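Local coordinates for protein hemolysin (Xylella fastidiosa, PDB 2R8D) that binds magnesium, manganese and calcium ions through its transporter-associated CorC_HlyC domain, a piece of a longer membrane protein that may also bind flavin adenine dinucleotide, at the manganese (II) ion and magnesium ion site. Coordinates in Å, arbitrary orientation; residue numbers count along the deposited sequence, not the author numbering. Chains: chain A/B, Hemolysin.

The manganese (II) ion and magnesium ion site. Residues chain A 23, 79-81, 86; chain B 23, 79-81, 86. With MN (manganese (II) ion), chain E; MG (magnesium ion), chain C; MG (magnesium ion), chain D.
In chain A, and likewise in chain B, the backbone is extended through A:Asp79 and the short strand 80-81, which sends the side chains of A:Asp79 and A:Asp81 to the metals and turns the side chain of A:Leu80 away while its carbonyl faces a metal-bound water. The two chains enclose a linear row of three ions, a partly occupied MN flanked by MG (chain C) and MG (chain D), each 3.7 Å from MN. A:Asp79 has CG anti to the backbone N (chi1 -180°), whereas A:Asp81 has CG beside it (chi1 -65°); both carboxylates then bridge, OD2 to MN and OD1 to MG (chain D). A:Asp86 bridges differently and toward the other magnesium: OD2 alone joins MN, at 2.4 Å, and MG (chain C), at 2.1 Å. Chain B repeats these roles about a twofold, with MG (chain C) and MG (chain D) exchanged, so MN has six carboxylate oxygens in a near-octahedral shell. Across the interface A:Asp81 and B:Asp81 meet tip to tip, their carboxylates 88° apart, and the ions probably offset the repulsion among the crowded acids. Three waters are seen on each magnesium, near-octahedral with three carboxylate oxygens. On MG (chain C), water 3 is held by A:Asp23 OD2, acting from the second shell, and A:Asp86 O, water 2 by A:Asp86 OD1, 2.6 Å away, and water 1 by B:Leu80 O, 2.8 Å away. The cluster ties two domain copies together through metal, although the structure alone does not show this pairing in the whole protein.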
loop_
_atom_site.group_PDB
_atom_site.type_symbol
_atom_site.label_atom_id
_atom_site.label_comp_id
_atom_site.label_asym_id
_atom_site.label_seq_id
_atom_site.Cartn_x
_atom_site.Cartn_y
_atom_site.Cartn_z
ATOM N N ASP A 23 -8.400 -4.192 -1.127
ATOM C CA ASP A 23 -8.055 -5.106 -2.203
ATOM C C ASP A 23 -8.796 -4.666 -3.489
ATOM O O ASP A 23 -9.990 -4.303 -3.442
ATOM C CB ASP A 23 -8.412 -6.546 -1.796
ATOM C CG ASP A 23 -7.828 -7.590 -2.751
ATOM O OD1 ASP A 23 -8.368 -7.748 -3.869
ATOM O OD2 ASP A 23 -6.828 -8.249 -2.392
ATOM N N ASP A 79 -0.157 -0.831 -4.702
ATOM C CA ASP A 79 0.498 -2.080 -5.109
ATOM C C ASP A 79 -0.054 -2.602 -6.440
ATOM O O ASP A 79 -1.265 -2.846 -6.581
ATOM C CB ASP A 79 0.340 -3.135 -4.000
ATOM C CG ASP A 79 1.000 -4.457 -4.360
ATOM O OD1 ASP A 79 2.195 -4.466 -4.681
ATOM O OD2 ASP A 79 0.312 -5.489 -4.383
ATOM N N LEU A 80 0.841 -2.773 -7.414
ATOM C CA LEU A 80 0.488 -3.287 -8.729
ATOM C C LEU A 80 1.261 -4.583 -8.986
ATOM O O LEU A 80 2.501 -4.557 -9.075
ATOM C CB LEU A 80 0.832 -2.220 -9.794
ATOM C CG LEU A 80 0.567 -2.471 -11.272
ATOM C CD1 LEU A 80 -0.971 -2.473 -11.590
ATOM C CD2 LEU A 80 1.353 -1.459 -12.140
ATOM N N ASP A 81 0.545 -5.703 -9.097
ATOM C CA ASP A 81 1.182 -6.997 -9.250
ATOM C C ASP A 81 1.002 -7.508 -10.663
ATOM O O ASP A 81 -0.038 -8.099 -11.000
ATOM C CB ASP A 81 0.618 -7.979 -8.217
ATOM C CG ASP A 81 0.954 -7.574 -6.808
ATOM O OD1 ASP A 81 1.932 -6.803 -6.624
ATOM O OD2 ASP A 81 0.255 -8.013 -5.878
ATOM N N ASP A 86 -3.496 -4.498 -7.143
ATOM C CA ASP A 86 -3.672 -5.406 -6.015
ATOM C C ASP A 86 -4.161 -4.716 -4.748
ATOM O O ASP A 86 -4.954 -5.279 -4.014
ATOM C CB ASP A 86 -2.407 -6.260 -5.768
ATOM C CG ASP A 86 -2.661 -7.416 -4.797
ATOM O OD1 ASP A 86 -3.529 -8.263 -5.100
ATOM O OD2 ASP A 86 -2.028 -7.480 -3.705
ATOM N N ASP B 23 8.766 -2.663 -2.340
ATOM C CA ASP B 23 8.546 -4.095 -2.451
ATOM C C ASP B 23 9.301 -4.807 -1.302
ATOM O O ASP B 23 10.457 -4.454 -0.987
ATOM C CB ASP B 23 9.006 -4.586 -3.834
ATOM C CG ASP B 23 8.554 -6.018 -4.131
ATOM O OD1 ASP B 23 9.153 -6.964 -3.571
ATOM O OD2 ASP B 23 7.599 -6.203 -4.916
ATOM N N ASP B 79 0.429 -4.255 2.130
ATOM C CA ASP B 79 -0.100 -5.373 1.340
ATOM C C ASP B 79 0.551 -6.704 1.734
ATOM O O ASP B 79 1.782 -6.858 1.673
ATOM C CB ASP B 79 0.099 -5.090 -0.159
ATOM C CG ASP B 79 -0.431 -6.214 -1.037
ATOM O OD1 ASP B 79 -1.605 -6.579 -0.905
ATOM O OD2 ASP B 79 0.343 -6.782 -1.823
ATOM N N LEU B 80 -0.284 -7.663 2.137
ATOM C CA LEU B 80 0.167 -8.992 2.519
ATOM C C LEU B 80 -0.482 -10.028 1.597
ATOM O O LEU B 80 -1.715 -10.189 1.618
ATOM C CB LEU B 80 -0.220 -9.249 3.993
ATOM C CG LEU B 80 0.128 -10.562 4.681
ATOM C CD1 LEU B 80 1.673 -10.688 4.934
ATOM C CD2 LEU B 80 -0.702 -10.731 5.976
ATOM N N ASP B 81 0.331 -10.716 0.793
ATOM C CA ASP B 81 -0.188 -11.655 -0.183
ATOM C C ASP B 81 0.096 -13.077 0.253
ATOM O O ASP B 81 1.196 -13.607 0.023
ATOM C CB ASP B 81 0.413 -11.356 -1.561
ATOM C CG ASP B 81 -0.016 -10.014 -2.086
ATOM O OD1 ASP B 81 -1.063 -9.494 -1.618
ATOM O OD2 ASP B 81 0.677 -9.466 -2.962
ATOM N N ASP B 86 4.168 -8.093 0.775
ATOM C CA ASP B 86 4.371 -7.707 -0.617
ATOM C C ASP B 86 4.746 -6.240 -0.793
ATOM O O ASP B 86 5.551 -5.916 -1.648
ATOM C CB ASP B 86 3.174 -8.119 -1.504
ATOM C CG ASP B 86 3.484 -7.998 -2.998
ATOM O OD1 ASP B 86 4.433 -8.667 -3.462
ATOM O OD2 ASP B 86 2.812 -7.212 -3.725
HETATM MN MN MN E . 0.394 -7.457 -3.777
HETATM MG MG MG C . -2.700 -8.212 -1.827
HETATM MG MG MG D . 3.462 -6.076 -5.399
HETATM O O HOH W 1 -3.475 -9.098 -0.229
HETATM O O HOH W 2 -3.677 -9.835 -3.065
HETATM O O HOH W 3 -4.492 -7.035 -2.220
HETATM O O HOH W 4 4.626 -7.945 -5.927
HETATM O O HOH W 5 5.163 -5.547 -4.143
HETATM O O HOH W 6 4.240 -5.248 -7.027
#